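Local coordinates for protein probable tRNA pseudouridine synthase D (Methanosarcina mazei, PDB 1Z2Z) that probably converts uridine 13 of transfer RNAs into pseudouridine, as a member of the TruD family of pseudouridine synthases, at residues Thr55-Asp60 and Asp86-Thr92; Val35-Arg41 and Asp129-Phe135. One frame throughout, in Å; residues are numbered along the deposited sequence.

Interaction 1. Residues Thr55-Asp60 and Asp86-Thr92; sequences TKRDWD and DKRALTT
Lys56 and Thr91 form the hydrogen-bonded pair of a short antiparallel ladder between strand ends 55-57 and 90-92. Lys56 N reaches Thr91 O at 2.9 Å, and Thr91 N returns a bond to Lys56 O at 3.1 Å. On the face shared by these two residues the lysine chain starts with CG between the backbone N and the carbonyl carbon (chi1 67°), bends again near its end, and folds across the threonine. Its ammonium donates to Thr91 OG1 (NZ to OG1 2.7 Å) and, weakly, to the backbone O of Asp86, the predicted nucleophile. Lys56 is buried, and its side chain also touches Ile113 and Thr61. A methionine in its place would probably leave Thr91 OG1 and the carbonyl of Asp86 without this shared donor, and the loop at Asp86 less firmly tied to the strand. On the other face Thr55 and Thr92 lie side by side, with Thr55 CG2 3.7 Å from Thr92 OG1, while Leu90 CD1 packs 4.0 Å from the same methyl. Beyond the paired strands Asp58 N still bonds to Ala89 O at 3.2 Å. The far end is looser: Lys87 is exposed to solvent, and Arg88 turns to the carbonyl of Arg27, to which its NE bonds. Arg27 also forms a salt bridge with Asp86 OD1. The chemistry is consistent with the aspartate being positioned at two points, its carboxylate by the salt bridge to Arg27 and its backbone, more weakly, by Lys56.

Interaction 2. Residues Val35-Arg41 and Asp129-Phe135; sequences VKEITNR and DLWGNDF
Asp129 OD2 is gripped by two nitrogens of Arg41, NH1 at 3.0 Å and NE at 3.2 Å. The guanidinium approaches side-on, its plane 23° from that of the carboxylate; NH1 comes nearly along the C-O axis of OD2 and NE on its anti side. Bends at chi2 and chi3 of Arg41 turn the group toward this oxygen, while its NH2 forms a salt bridge with Glu43. From this end the antiparallel ladder extends to the pair Val35 and Phe135. Lys36 and Asp134 exchange two backbone bonds, Lys36 N to Asp134 O at 2.9 Å and Asp134 N to Lys36 O at 2.8 Å. On the face of Val35, Glu37, Asn133 and Phe135, Val35 CG2 packs 3.7 Å from Phe135 CE2, and the ring continues onto Phe414. With CG anti to its backbone N (chi1 -174°), Glu37 extends across Leu130, whose CD1 touches the aliphatic CG of Glu37; its carboxylate is held by Lys85 and the backbone N of Lys94. Ile38 crosses Asp134 at about a right angle, placing its CD1 beside OD2. The backbone of Ile38 accepts from Trp131 N at 2.8 Å and donates to Gly132 O at 2.9 Å. Two residues, Trp131 and Gly132, therefore face one, Ile38, the arrangement of a classic beta bulge, set here in the central mixed sheet of the pseudouridine synthase fold.

Overall arrangement
Interactions 1 and 2 belong to one mixed sheet, their centres about 15 Å apart, and interaction 1 is nested within the chain loop that interaction 2 closes. Strand 33-39 joins them: it pairs antiparallel with 130-142 in interaction 2 and parallel with 90-98, the strand that pairs with 49-57 in interaction 1. Probable hydrogen bonds Leu90 O to Val35 N and Thr92 O to Glu37 N, both 3.1 Å, stitch the two contacts together. Asp86, the predicted nucleophile, sits in the loop before strand 90-98, and the nearest side-chain atoms of Val35 and Asp86 are about 5 Å apart. Interaction 1 thus holds the predicted nucleophile, and interaction 2 comes close to it through Val35.

Interaction 1. Residues Thr55-Asp60 and Asp86-Thr92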
# COMPACT_ATOMS: atom_id res chain seq x y z
N THR A 55 -16.65 -15.47 6.13
CA THR A 55 -17.37 -14.37 5.51
C THR A 55 -17.75 -13.50 6.67
O THR A 55 -18.44 -13.95 7.57
CB THR A 55 -18.63 -14.83 4.79
OG1 THR A 55 -18.31 -15.90 3.88
CG2 THR A 55 -19.24 -13.67 4.01
N LYS A 56 -17.29 -12.26 6.65
CA LYS A 56 -17.57 -11.38 7.75
C LYS A 56 -18.12 -10.03 7.31
O LYS A 56 -17.82 -9.54 6.22
CB LYS A 56 -16.30 -11.20 8.60
CG LYS A 56 -15.15 -10.46 7.93
CD LYS A 56 -13.91 -10.52 8.80
CE LYS A 56 -13.09 -9.26 8.64
NZ LYS A 56 -13.01 -8.86 7.22
N ARG A 57 -18.96 -9.45 8.15
CA ARG A 57 -19.58 -8.19 7.84
C ARG A 57 -19.25 -7.19 8.91
O ARG A 57 -19.64 -7.34 10.07
CB ARG A 57 -21.09 -8.37 7.73
CG ARG A 57 -21.84 -7.10 7.44
CD ARG A 57 -23.33 -7.34 7.19
NE ARG A 57 -24.02 -6.10 6.82
CZ ARG A 57 -24.17 -5.04 7.62
NH1 ARG A 57 -24.80 -3.96 7.18
NH2 ARG A 57 -23.69 -5.06 8.87
N ASP A 58 -18.51 -6.16 8.53
CA ASP A 58 -18.13 -5.11 9.47
C ASP A 58 -17.42 -5.65 10.73
O ASP A 58 -17.64 -5.16 11.84
CB ASP A 58 -19.37 -4.33 9.87
CG ASP A 58 -19.03 -3.08 10.62
OD1 ASP A 58 -19.93 -2.51 11.29
OD2 ASP A 58 -17.86 -2.67 10.54
N TRP A 59 -16.57 -6.65 10.54
CA TRP A 59 -15.81 -7.25 11.64
C TRP A 59 -14.32 -6.99 11.46
O TRP A 59 -13.82 -6.91 10.34
CB TRP A 59 -16.00 -8.76 11.68
CG TRP A 59 -17.14 -9.27 12.49
CD1 TRP A 59 -18.43 -9.42 12.06
CD2 TRP A 59 -17.08 -9.84 13.80
NE1 TRP A 59 -19.17 -10.07 13.02
CE2 TRP A 59 -18.37 -10.34 14.09
CE3 TRP A 59 -16.06 -9.99 14.74
CZ2 TRP A 59 -18.66 -10.98 15.30
CZ3 TRP A 59 -16.34 -10.62 15.94
CH2 TRP A 59 -17.64 -11.11 16.21
N ASP A 60 -13.62 -6.90 12.58
CA ASP A 60 -12.18 -6.71 12.60
C ASP A 60 -11.58 -8.08 12.82
O ASP A 60 -11.86 -8.73 13.84
CB ASP A 60 -11.80 -5.81 13.77
CG ASP A 60 -10.31 -5.64 13.89
OD1 ASP A 60 -9.79 -5.76 15.01
OD2 ASP A 60 -9.66 -5.36 12.86
N ASP A 86 -10.45 -5.82 5.05
CA ASP A 86 -11.02 -4.63 5.70
C ASP A 86 -12.21 -4.94 6.61
O ASP A 86 -13.09 -5.73 6.27
CB ASP A 86 -11.51 -3.63 4.63
CG ASP A 86 -10.37 -2.90 3.93
OD1 ASP A 86 -10.58 -2.51 2.75
OD2 ASP A 86 -9.30 -2.70 4.54
N LYS A 87 -12.19 -4.30 7.77
CA LYS A 87 -13.24 -4.42 8.77
C LYS A 87 -14.55 -3.86 8.17
O LYS A 87 -15.49 -4.61 7.91
CB LYS A 87 -12.79 -3.67 10.04
CG LYS A 87 -13.81 -2.79 10.77
CD LYS A 87 -14.97 -3.57 11.39
CE LYS A 87 -15.73 -2.73 12.40
NZ LYS A 87 -14.93 -2.59 13.63
N ARG A 88 -14.59 -2.55 7.90
CA ARG A 88 -15.79 -1.96 7.33
C ARG A 88 -16.07 -2.45 5.92
O ARG A 88 -15.89 -1.70 4.96
CB ARG A 88 -15.71 -0.42 7.31
CG ARG A 88 -17.05 0.23 6.93
CD ARG A 88 -17.15 1.71 7.34
NE ARG A 88 -18.45 2.30 6.98
CZ ARG A 88 -19.61 1.99 7.54
NH1 ARG A 88 -19.67 1.08 8.51
NH2 ARG A 88 -20.73 2.57 7.14
N ALA A 89 -16.51 -3.69 5.78
CA ALA A 89 -16.79 -4.22 4.45
C ALA A 89 -17.34 -5.63 4.52
O ALA A 89 -17.33 -6.25 5.58
CB ALA A 89 -15.53 -4.21 3.62
N LEU A 90 -17.82 -6.14 3.40
CA LEU A 90 -18.31 -7.51 3.38
C LEU A 90 -17.21 -8.30 2.68
O LEU A 90 -17.01 -8.20 1.47
CB LEU A 90 -19.63 -7.61 2.61
CG LEU A 90 -20.06 -9.05 2.34
CD1 LEU A 90 -20.16 -9.83 3.64
CD2 LEU A 90 -21.37 -9.06 1.59
N THR A 91 -16.51 -9.10 3.47
CA THR A 91 -15.39 -9.86 2.96
C THR A 91 -15.40 -11.36 3.20
O THR A 91 -15.74 -11.83 4.29
CB THR A 91 -14.11 -9.34 3.58
OG1 THR A 91 -14.02 -9.84 4.92
CG2 THR A 91 -14.13 -7.82 3.63
N THR A 92 -14.98 -12.09 2.18
CA THR A 92 -14.88 -13.55 2.16
C THR A 92 -13.40 -13.93 2.02
O THR A 92 -12.67 -13.31 1.24
CB THR A 92 -15.65 -14.09 0.95
OG1 THR A 92 -17.01 -13.64 1.01
CG2 THR A 92 -15.63 -15.60 0.90
O HOH W 1 -17.38 0.34 10.85

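Interaction 2. Residues Val35-Arg41 and Asp129-Phe135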
# COMPACT_ATOMS: atom_id res chain seq x y z
N VAL A 35 -15.11 -7.53 -0.87
CA VAL A 35 -13.79 -8.06 -1.19
C VAL A 35 -13.80 -9.57 -1.04
O VAL A 35 -13.89 -10.07 0.07
CB VAL A 35 -12.74 -7.52 -0.23
CG1 VAL A 35 -11.38 -8.04 -0.62
CG2 VAL A 35 -12.77 -6.02 -0.21
N LYS A 36 -13.69 -10.28 -2.16
CA LYS A 36 -13.68 -11.74 -2.14
C LYS A 36 -12.32 -12.27 -2.55
O LYS A 36 -11.89 -12.05 -3.68
CB LYS A 36 -14.74 -12.30 -3.09
CG LYS A 36 -16.16 -11.83 -2.85
CD LYS A 36 -17.12 -12.54 -3.80
CE LYS A 36 -18.57 -12.12 -3.54
NZ LYS A 36 -19.58 -12.92 -4.32
N GLU A 37 -11.65 -12.99 -1.65
CA GLU A 37 -10.32 -13.54 -1.90
C GLU A 37 -10.25 -14.64 -2.96
O GLU A 37 -11.18 -15.41 -3.13
CB GLU A 37 -9.77 -14.08 -0.59
CG GLU A 37 -8.35 -14.55 -0.66
CD GLU A 37 -7.98 -15.43 0.51
OE1 GLU A 37 -8.33 -16.63 0.49
OE2 GLU A 37 -7.36 -14.91 1.46
N ILE A 38 -9.13 -14.70 -3.68
CA ILE A 38 -8.93 -15.74 -4.69
C ILE A 38 -7.79 -16.59 -4.17
O ILE A 38 -6.68 -16.11 -4.01
CB ILE A 38 -8.55 -15.15 -6.05
CG1 ILE A 38 -9.49 -13.99 -6.38
CG2 ILE A 38 -8.65 -16.24 -7.13
CD1 ILE A 38 -9.11 -13.25 -7.63
N THR A 39 -8.07 -17.86 -3.90
CA THR A 39 -7.06 -18.75 -3.34
C THR A 39 -6.04 -19.29 -4.34
O THR A 39 -6.31 -19.36 -5.54
CB THR A 39 -7.75 -19.96 -2.67
OG1 THR A 39 -6.92 -20.48 -1.63
CG2 THR A 39 -8.01 -21.07 -3.69
N ASN A 40 -4.86 -19.66 -3.84
CA ASN A 40 -3.87 -20.27 -4.72
C ASN A 40 -3.56 -21.67 -4.21
O ASN A 40 -2.76 -22.38 -4.79
CB ASN A 40 -2.57 -19.45 -4.81
CG ASN A 40 -1.81 -19.37 -3.50
OD1 ASN A 40 -1.71 -20.35 -2.76
ND2 ASN A 40 -1.24 -18.21 -3.23
N ARG A 41 -4.21 -22.08 -3.12
CA ARG A 41 -3.94 -23.42 -2.60
C ARG A 41 -5.16 -24.34 -2.61
O ARG A 41 -6.30 -23.90 -2.72
CB ARG A 41 -3.39 -23.31 -1.19
CG ARG A 41 -4.17 -22.35 -0.33
CD ARG A 41 -4.44 -22.97 1.00
NE ARG A 41 -3.24 -22.99 1.82
CZ ARG A 41 -3.08 -23.81 2.85
NH1 ARG A 41 -1.95 -23.75 3.56
NH2 ARG A 41 -4.02 -24.70 3.15
N ASP A 129 -0.70 -17.10 1.36
CA ASP A 129 -1.33 -18.20 0.64
C ASP A 129 -2.55 -17.81 -0.18
O ASP A 129 -3.56 -18.50 -0.12
CB ASP A 129 -1.75 -19.32 1.58
CG ASP A 129 -0.57 -20.00 2.25
OD1 ASP A 129 0.53 -19.39 2.31
OD2 ASP A 129 -0.77 -21.14 2.75
N LEU A 130 -2.51 -16.72 -0.94
CA LEU A 130 -3.66 -16.39 -1.77
C LEU A 130 -3.12 -15.74 -3.04
O LEU A 130 -2.03 -15.16 -3.03
CB LEU A 130 -4.62 -15.41 -1.07
CG LEU A 130 -4.27 -13.92 -1.18
CD1 LEU A 130 -5.42 -13.08 -0.70
CD2 LEU A 130 -3.01 -13.64 -0.39
N TRP A 131 -3.86 -15.85 -4.13
CA TRP A 131 -3.42 -15.25 -5.36
C TRP A 131 -3.75 -13.78 -5.28
O TRP A 131 -2.89 -12.95 -4.99
CB TRP A 131 -4.11 -15.87 -6.57
CG TRP A 131 -3.75 -15.17 -7.84
CD1 TRP A 131 -4.35 -14.05 -8.36
CD2 TRP A 131 -2.64 -15.46 -8.70
NE1 TRP A 131 -3.68 -13.63 -9.47
CE2 TRP A 131 -2.62 -14.48 -9.71
CE3 TRP A 131 -1.65 -16.46 -8.70
CZ2 TRP A 131 -1.66 -14.45 -10.72
CZ3 TRP A 131 -0.69 -16.44 -9.72
CH2 TRP A 131 -0.70 -15.44 -10.71
N GLY A 132 -5.02 -13.45 -5.52
CA GLY A 132 -5.43 -12.06 -5.45
C GLY A 132 -6.70 -11.83 -4.66
O GLY A 132 -7.09 -12.64 -3.81
N ASN A 133 -7.35 -10.70 -4.95
CA ASN A 133 -8.58 -10.30 -4.28
C ASN A 133 -9.56 -9.64 -5.27
O ASN A 133 -9.24 -8.63 -5.90
CB ASN A 133 -8.26 -9.31 -3.14
CG ASN A 133 -7.83 -10.00 -1.84
OD1 ASN A 133 -7.03 -9.46 -1.09
ND2 ASN A 133 -8.38 -11.17 -1.57
N ASP A 134 -10.75 -10.22 -5.42
CA ASP A 134 -11.79 -9.66 -6.28
C ASP A 134 -12.43 -8.52 -5.51
O ASP A 134 -12.74 -8.67 -4.33
CB ASP A 134 -12.85 -10.69 -6.59
CG ASP A 134 -12.52 -11.51 -7.78
OD1 ASP A 134 -13.14 -12.58 -7.98
OD2 ASP A 134 -11.62 -11.07 -8.53
N PHE A 135 -12.64 -7.40 -6.19
CA PHE A 135 -13.26 -6.25 -5.56
C PHE A 135 -14.57 -5.89 -6.23
O PHE A 135 -14.80 -6.22 -7.40
CB PHE A 135 -12.34 -5.03 -5.61
CG PHE A 135 -11.15 -5.13 -4.70
CD1 PHE A 135 -9.92 -5.59 -5.18
CD2 PHE A 135 -11.24 -4.76 -3.36
CE1 PHE A 135 -8.80 -5.67 -4.35
CE2 PHE A 135 -10.14 -4.83 -2.52
CZ PHE A 135 -8.91 -5.29 -3.02